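Local coordinates for protein group II chitinase (Ostrinia furnacalis, PDB 6JAV) that probably hydrolyses internal glycosidic bonds of chitin through this family 18 catalytic domain, one piece of a much longer chitin-binding insect enzyme, at residues 27-41 / 68-82. Numbering follows the deposited sequence.
Sequences SPEDIDPSLCTHIVY and RVVEYKRYGIKVSLA
Ile-31 packs over one face of the Tyr-72 ring, CG2 standing 4.0 Å from the centroid in a CH-pi contact. Tyrosine suits this place because its ring takes the isoleucine while its OH donates to Pro-28 O at 2.9 Å; Ile-31 N reaches the same oxygen from the opposite face of the carbonyl plane. The compact, rigid ring of Pro-33 lays CB over the centre of the Tyr-75 ring, 3.7 Å from its centroid, and meets Tyr-72 at the edge. Toward the surface, Arg-68 holds Glu-29 side-on, NH2 to OE1 at 2.8 Å. NE bonds OE2 at 2.9 Å, the two planes nearly coplanar. The bend at chi3 (66°) brings the NE and NH2 edge alongside the carboxylate, and Pro-28 CD covers one guanidinium face. A water links Glu-29 OE2 to Arg-68 O. Deeper, beta-branched Ile-39, well suited to a strand, packs CD1 on Tyr-72 CB and CG2 on Val-69 CG1, while Val-69 CG2 meets the edge of the Tyr-41 ring, whose hydroxyl bonds to Asp-60. Beyond, strands 38-41 and 78-82 run parallel; five backbone hydrogen bonds link the segments, from Lys-78 N to Thr-37 O through Ala-82 N to Tyr-41 O. Strand 8-14 flanks the first and 122-126 the second. Neighbouring parallel strands with the connecting helix packed on them form a beta-alpha-beta unit of the family 18 TIM barrel.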
loop_
_atom_site.group_PDB
_atom_site.type_symbol
_atom_site.label_atom_id
_atom_site.label_comp_id
_atom_site.label_asym_id
_atom_site.label_seq_id
_atom_site.Cartn_x
_atom_site.Cartn_y
_atom_site.Cartn_z
ATOM N N SER A 27 -8.120 -8.813 13.797
ATOM C CA SER A 27 -7.630 -10.193 13.769
ATOM C C SER A 27 -7.895 -10.801 12.401
ATOM O O SER A 27 -8.731 -10.279 11.648
ATOM C CB SER A 27 -8.411 -11.027 14.796
ATOM O OG SER A 27 -8.231 -10.522 16.114
ATOM N N PRO A 28 -7.282 -11.941 12.068
ATOM C CA PRO A 28 -7.575 -12.583 10.769
ATOM C C PRO A 28 -9.048 -12.816 10.475
ATOM O O PRO A 28 -9.483 -12.650 9.327
ATOM C CB PRO A 28 -6.794 -13.905 10.843
ATOM C CG PRO A 28 -5.596 -13.570 11.729
ATOM C CD PRO A 28 -6.156 -12.586 12.774
ATOM N N GLU A 29 -9.841 -13.182 11.477
ATOM C CA GLU A 29 -11.244 -13.462 11.211
ATOM C C GLU A 29 -12.066 -12.203 10.976
ATOM O O GLU A 29 -13.232 -12.322 10.588
ATOM C CB GLU A 29 -11.839 -14.297 12.346
ATOM C CG GLU A 29 -11.240 -15.720 12.407
ATOM C CD GLU A 29 -9.809 -15.758 12.962
ATOM O OE1 GLU A 29 -9.416 -14.822 13.720
ATOM O OE2 GLU A 29 -9.086 -16.727 12.623
ATOM N N ASP A 30 -11.492 -11.009 11.170
ATOM C CA ASP A 30 -12.195 -9.783 10.790
ATOM C C ASP A 30 -12.158 -9.518 9.290
ATOM O O ASP A 30 -12.874 -8.615 8.829
ATOM C CB ASP A 30 -11.591 -8.578 11.498
ATOM C CG ASP A 30 -11.850 -8.597 12.991
ATOM O OD1 ASP A 30 -13.017 -8.817 13.379
ATOM O OD2 ASP A 30 -10.889 -8.411 13.773
ATOM N N ILE A 31 -11.352 -10.269 8.532
ATOM C CA ILE A 31 -11.314 -10.087 7.086
ATOM C C ILE A 31 -12.676 -10.431 6.507
ATOM O O ILE A 31 -13.255 -11.484 6.811
ATOM C CB ILE A 31 -10.212 -10.964 6.472
ATOM C CG1 ILE A 31 -8.822 -10.541 6.957
ATOM C CG2 ILE A 31 -10.279 -10.909 4.938
ATOM C CD1 ILE A 31 -7.749 -11.553 6.556
ATOM N N ASP A 32 -13.207 -9.533 5.685
ATOM C CA ASP A 32 -14.464 -9.760 4.987
ATOM C C ASP A 32 -14.160 -10.348 3.617
ATOM O O ASP A 32 -13.660 -9.622 2.739
ATOM C CB ASP A 32 -15.217 -8.448 4.835
ATOM C CG ASP A 32 -16.596 -8.632 4.236
ATOM O OD1 ASP A 32 -16.859 -9.636 3.517
ATOM O OD2 ASP A 32 -17.446 -7.739 4.491
ATOM N N PRO A 33 -14.446 -11.634 3.381
ATOM C CA PRO A 33 -14.049 -12.278 2.116
ATOM C C PRO A 33 -14.850 -11.831 0.907
ATOM O O PRO A 33 -14.495 -12.212 -0.215
ATOM C CB PRO A 33 -14.265 -13.776 2.401
ATOM C CG PRO A 33 -15.369 -13.807 3.409
ATOM C CD PRO A 33 -15.147 -12.557 4.287
ATOM N N SER A 34 -15.906 -11.039 1.072
ATOM C CA SER A 34 -16.578 -10.515 -0.107
ATOM C C SER A 34 -15.915 -9.266 -0.661
ATOM O O SER A 34 -16.347 -8.773 -1.713
ATOM C CB SER A 34 -18.048 -10.209 0.206
ATOM O OG SER A 34 -18.146 -9.123 1.085
ATOM N N LEU A 35 -14.871 -8.749 -0.005
ATOM C CA LEU A 35 -14.329 -7.442 -0.372
ATOM C C LEU A 35 -12.958 -7.509 -1.035
ATOM O O LEU A 35 -12.404 -6.461 -1.354
ATOM C CB LEU A 35 -14.250 -6.552 0.870
ATOM C CG LEU A 35 -15.611 -6.264 1.518
ATOM C CD1 LEU A 35 -15.433 -5.366 2.734
ATOM C CD2 LEU A 35 -16.529 -5.627 0.510
ATOM N N CYS A 36 -12.378 -8.690 -1.234
ATOM C CA CYS A 36 -11.030 -8.783 -1.784
ATOM C C CYS A 36 -10.981 -9.949 -2.753
ATOM O O CYS A 36 -11.634 -10.968 -2.535
ATOM C CB CYS A 36 -10.022 -9.100 -0.673
ATOM S SG CYS A 36 -10.059 -7.959 0.737
ATOM N N THR A 37 -10.176 -9.820 -3.811
ATOM C CA THR A 37 -9.839 -10.978 -4.640
ATOM C C THR A 37 -8.515 -11.596 -4.225
ATOM O O THR A 37 -8.280 -12.776 -4.481
ATOM C CB THR A 37 -9.747 -10.604 -6.129
ATOM O OG1 THR A 37 -8.716 -9.634 -6.325
ATOM C CG2 THR A 37 -11.095 -10.038 -6.595
ATOM N N HIS A 38 -7.646 -10.796 -3.620
ATOM C CA HIS A 38 -6.307 -11.203 -3.217
ATOM C C HIS A 38 -6.065 -10.580 -1.855
ATOM O O HIS A 38 -6.464 -9.426 -1.615
ATOM C CB HIS A 38 -5.245 -10.655 -4.183
ATOM C CG HIS A 38 -5.311 -11.258 -5.559
ATOM N ND1 HIS A 38 -6.350 -11.024 -6.432
ATOM C CD2 HIS A 38 -4.457 -12.092 -6.198
ATOM C CE1 HIS A 38 -6.144 -11.703 -7.552
ATOM N NE2 HIS A 38 -5.008 -12.368 -7.431
ATOM N N ILE A 39 -5.481 -11.341 -0.938
ATOM C CA ILE A 39 -5.048 -10.809 0.349
ATOM C C ILE A 39 -3.547 -10.970 0.407
ATOM O O ILE A 39 -3.024 -12.038 0.059
ATOM C CB ILE A 39 -5.705 -11.562 1.521
ATOM C CG1 ILE A 39 -7.208 -11.294 1.525
ATOM C CG2 ILE A 39 -5.059 -11.129 2.836
ATOM C CD1 ILE A 39 -8.008 -12.325 2.333
ATOM N N VAL A 40 -2.850 -9.915 0.829
ATOM C CA VAL A 40 -1.399 -9.944 0.959
ATOM C C VAL A 40 -1.045 -9.728 2.422
ATOM O O VAL A 40 -1.443 -8.721 3.022
ATOM C CB VAL A 40 -0.716 -8.902 0.068
ATOM C CG1 VAL A 40 0.800 -9.033 0.242
ATOM C CG2 VAL A 40 -1.106 -9.107 -1.381
ATOM N N TYR A 41 -0.289 -10.663 2.992
ATOM C CA TYR A 41 0.013 -10.648 4.421
ATOM C C TYR A 41 1.280 -9.839 4.672
ATOM O O TYR A 41 2.374 -10.243 4.254
ATOM C CB TYR A 41 0.232 -12.104 4.856
ATOM C CG TYR A 41 0.334 -12.320 6.347
ATOM C CD1 TYR A 41 1.423 -11.858 7.077
ATOM C CD2 TYR A 41 -0.667 -13.031 7.010
ATOM C CE1 TYR A 41 1.507 -12.071 8.454
ATOM C CE2 TYR A 41 -0.583 -13.273 8.363
ATOM C CZ TYR A 41 0.486 -12.771 9.084
ATOM O OH TYR A 41 0.548 -13.002 10.447
ATOM N N ARG A 68 -4.398 -18.715 9.686
ATOM C CA ARG A 68 -5.711 -18.111 9.774
ATOM C C ARG A 68 -5.966 -17.109 8.655
ATOM O O ARG A 68 -7.132 -16.764 8.423
ATOM C CB ARG A 68 -5.876 -17.464 11.155
ATOM C CG ARG A 68 -6.078 -18.533 12.264
ATOM C CD ARG A 68 -5.671 -17.961 13.592
ATOM N NE ARG A 68 -6.558 -16.880 13.995
ATOM C CZ ARG A 68 -6.405 -16.171 15.112
ATOM N NH1 ARG A 68 -5.390 -16.424 15.942
ATOM N NH2 ARG A 68 -7.278 -15.227 15.410
ATOM N N VAL A 69 -4.932 -16.565 7.999
ATOM C CA VAL A 69 -5.177 -15.756 6.805
ATOM C C VAL A 69 -5.204 -16.623 5.542
ATOM O O VAL A 69 -6.030 -16.398 4.636
ATOM C CB VAL A 69 -4.130 -14.625 6.746
ATOM C CG1 VAL A 69 -4.327 -13.755 5.493
ATOM C CG2 VAL A 69 -4.280 -13.734 7.984
ATOM N N VAL A 70 -4.332 -17.643 5.475
ATOM C CA VAL A 70 -4.385 -18.605 4.376
ATOM C C VAL A 70 -5.742 -19.321 4.320
ATOM O O VAL A 70 -6.149 -19.796 3.254
ATOM C CB VAL A 70 -3.156 -19.536 4.486
ATOM C CG1 VAL A 70 -3.294 -20.755 3.582
ATOM C CG2 VAL A 70 -1.879 -18.751 4.138
ATOM N N GLU A 71 -6.470 -19.378 5.442
ATOM C CA GLU A 71 -7.858 -19.831 5.474
ATOM C C GLU A 71 -8.693 -19.264 4.338
ATOM O O GLU A 71 -9.579 -19.947 3.801
ATOM C CB GLU A 71 -8.482 -19.365 6.801
ATOM C CG GLU A 71 -10.003 -19.183 6.799
ATOM C CD GLU A 71 -10.664 -20.530 6.941
ATOM O OE1 GLU A 71 -9.900 -21.490 7.236
ATOM O OE2 GLU A 71 -11.899 -20.631 6.725
ATOM N N TYR A 72 -8.437 -18.017 3.953
ATOM C CA TYR A 72 -9.304 -17.358 2.983
ATOM C C TYR A 72 -9.178 -17.915 1.569
ATOM O O TYR A 72 -10.036 -17.602 0.726
ATOM C CB TYR A 72 -9.138 -15.827 3.048
ATOM C CG TYR A 72 -9.782 -15.312 4.313
ATOM C CD1 TYR A 72 -11.137 -15.015 4.352
ATOM C CD2 TYR A 72 -9.066 -15.199 5.498
ATOM C CE1 TYR A 72 -11.759 -14.593 5.524
ATOM C CE2 TYR A 72 -9.682 -14.779 6.679
ATOM C CZ TYR A 72 -11.019 -14.481 6.685
ATOM O OH TYR A 72 -11.586 -14.067 7.853
ATOM N N LYS A 73 -8.188 -18.777 1.296
ATOM C CA LYS A 73 -8.189 -19.503 0.019
ATOM C C LYS A 73 -9.482 -20.298 -0.171
ATOM O O LYS A 73 -9.881 -20.568 -1.309
ATOM C CB LYS A 73 -6.997 -20.459 -0.076
ATOM C CG LYS A 73 -5.615 -19.783 -0.017
ATOM C CD LYS A 73 -4.484 -20.767 -0.362
ATOM C CE LYS A 73 -4.522 -22.039 0.441
ATOM N NZ LYS A 73 -3.283 -22.879 0.232
ATOM N N ARG A 74 -10.150 -20.656 0.920
ATOM C CA ARG A 74 -11.362 -21.455 0.801
ATOM C C ARG A 74 -12.481 -20.701 0.098
ATOM O O ARG A 74 -13.432 -21.327 -0.391
ATOM C CB ARG A 74 -11.801 -21.932 2.177
ATOM C CG ARG A 74 -12.760 -23.114 2.069
ATOM C CD ARG A 74 -12.816 -23.885 3.337
ATOM N NE ARG A 74 -13.882 -24.873 3.284
ATOM C CZ ARG A 74 -13.723 -26.110 2.847
ATOM N NH1 ARG A 74 -12.532 -26.523 2.410
ATOM N NH2 ARG A 74 -14.764 -26.926 2.864
ATOM N N TYR A 75 -12.406 -19.375 0.045
ATOM C CA TYR A 75 -13.364 -18.553 -0.679
ATOM C C TYR A 75 -12.952 -18.286 -2.125
ATOM O O TYR A 75 -13.693 -17.598 -2.838
ATOM C CB TYR A 75 -13.539 -17.204 0.026
ATOM C CG TYR A 75 -14.074 -17.318 1.417
ATOM C CD1 TYR A 75 -15.442 -17.326 1.651
ATOM C CD2 TYR A 75 -13.214 -17.432 2.512
ATOM C CE1 TYR A 75 -15.959 -17.440 2.941
ATOM C CE2 TYR A 75 -13.723 -17.540 3.790
ATOM C CZ TYR A 75 -15.078 -17.558 3.994
ATOM O OH TYR A 75 -15.551 -17.668 5.270
ATOM N N GLY A 76 -11.812 -18.814 -2.583
ATOM C CA GLY A 76 -11.309 -18.512 -3.909
ATOM C C GLY A 76 -10.383 -17.310 -3.949
ATOM O O GLY A 76 -9.924 -16.932 -5.040
ATOM N N ILE A 77 -10.087 -16.731 -2.802
ATOM C CA ILE A 77 -9.164 -15.609 -2.707
ATOM C C ILE A 77 -7.748 -16.146 -2.795
ATOM O O ILE A 77 -7.452 -17.216 -2.259
ATOM C CB ILE A 77 -9.409 -14.896 -1.370
ATOM C CG1 ILE A 77 -10.812 -14.282 -1.390
ATOM C CG2 ILE A 77 -8.328 -13.799 -1.120
ATOM C CD1 ILE A 77 -11.300 -13.816 -0.014
ATOM N N LYS A 78 -6.858 -15.418 -3.474
ATOM C CA LYS A 78 -5.444 -15.793 -3.512
ATOM C C LYS A 78 -4.737 -15.079 -2.364
ATOM O O LYS A 78 -4.926 -13.868 -2.186
ATOM C CB LYS A 78 -4.798 -15.368 -4.835
ATOM C CG LYS A 78 -5.454 -16.064 -6.058
ATOM C CD LYS A 78 -5.170 -17.554 -5.962
ATOM C CE LYS A 78 -5.764 -18.348 -7.096
ATOM N NZ LYS A 78 -5.647 -19.792 -6.770
ATOM N N VAL A 79 -3.980 -15.817 -1.558
ATOM C CA VAL A 79 -3.369 -15.277 -0.337
ATOM C C VAL A 79 -1.853 -15.332 -0.491
ATOM O O VAL A 79 -1.268 -16.423 -0.582
ATOM C CB VAL A 79 -3.820 -16.040 0.917
ATOM C CG1 VAL A 79 -3.187 -15.412 2.147
ATOM C CG2 VAL A 79 -5.311 -15.970 1.045
ATOM N N SER A 80 -1.204 -14.165 -0.570
ATOM C CA SER A 80 0.245 -14.081 -0.711
ATOM C C SER A 80 0.890 -13.566 0.570
ATOM O O SER A 80 0.246 -12.926 1.407
ATOM C CB SER A 80 0.620 -13.120 -1.835
ATOM O OG SER A 80 0.188 -13.635 -3.088
ATOM N N LEU A 81 2.176 -13.843 0.705
ATOM C CA LEU A 81 2.962 -13.333 1.812
ATOM C C LEU A 81 3.861 -12.215 1.290
ATOM O O LEU A 81 4.555 -12.404 0.281
ATOM C CB LEU A 81 3.828 -14.461 2.386
ATOM C CG LEU A 81 4.768 -14.036 3.516
ATOM C CD1 LEU A 81 4.008 -13.450 4.716
ATOM C CD2 LEU A 81 5.590 -15.238 3.928
ATOM N N ALA A 82 3.836 -11.046 1.949
ATOM C CA ALA A 82 4.710 -9.942 1.552
ATOM C C ALA A 82 6.005 -9.962 2.338
ATOM O O ALA A 82 6.023 -10.206 3.548
ATOM C CB ALA A 82 4.052 -8.574 1.736
HETATM O O HOH W 1 -9.144 -17.837 9.847
HETATM O O HOH W 2 -8.641 -14.679 -6.415
#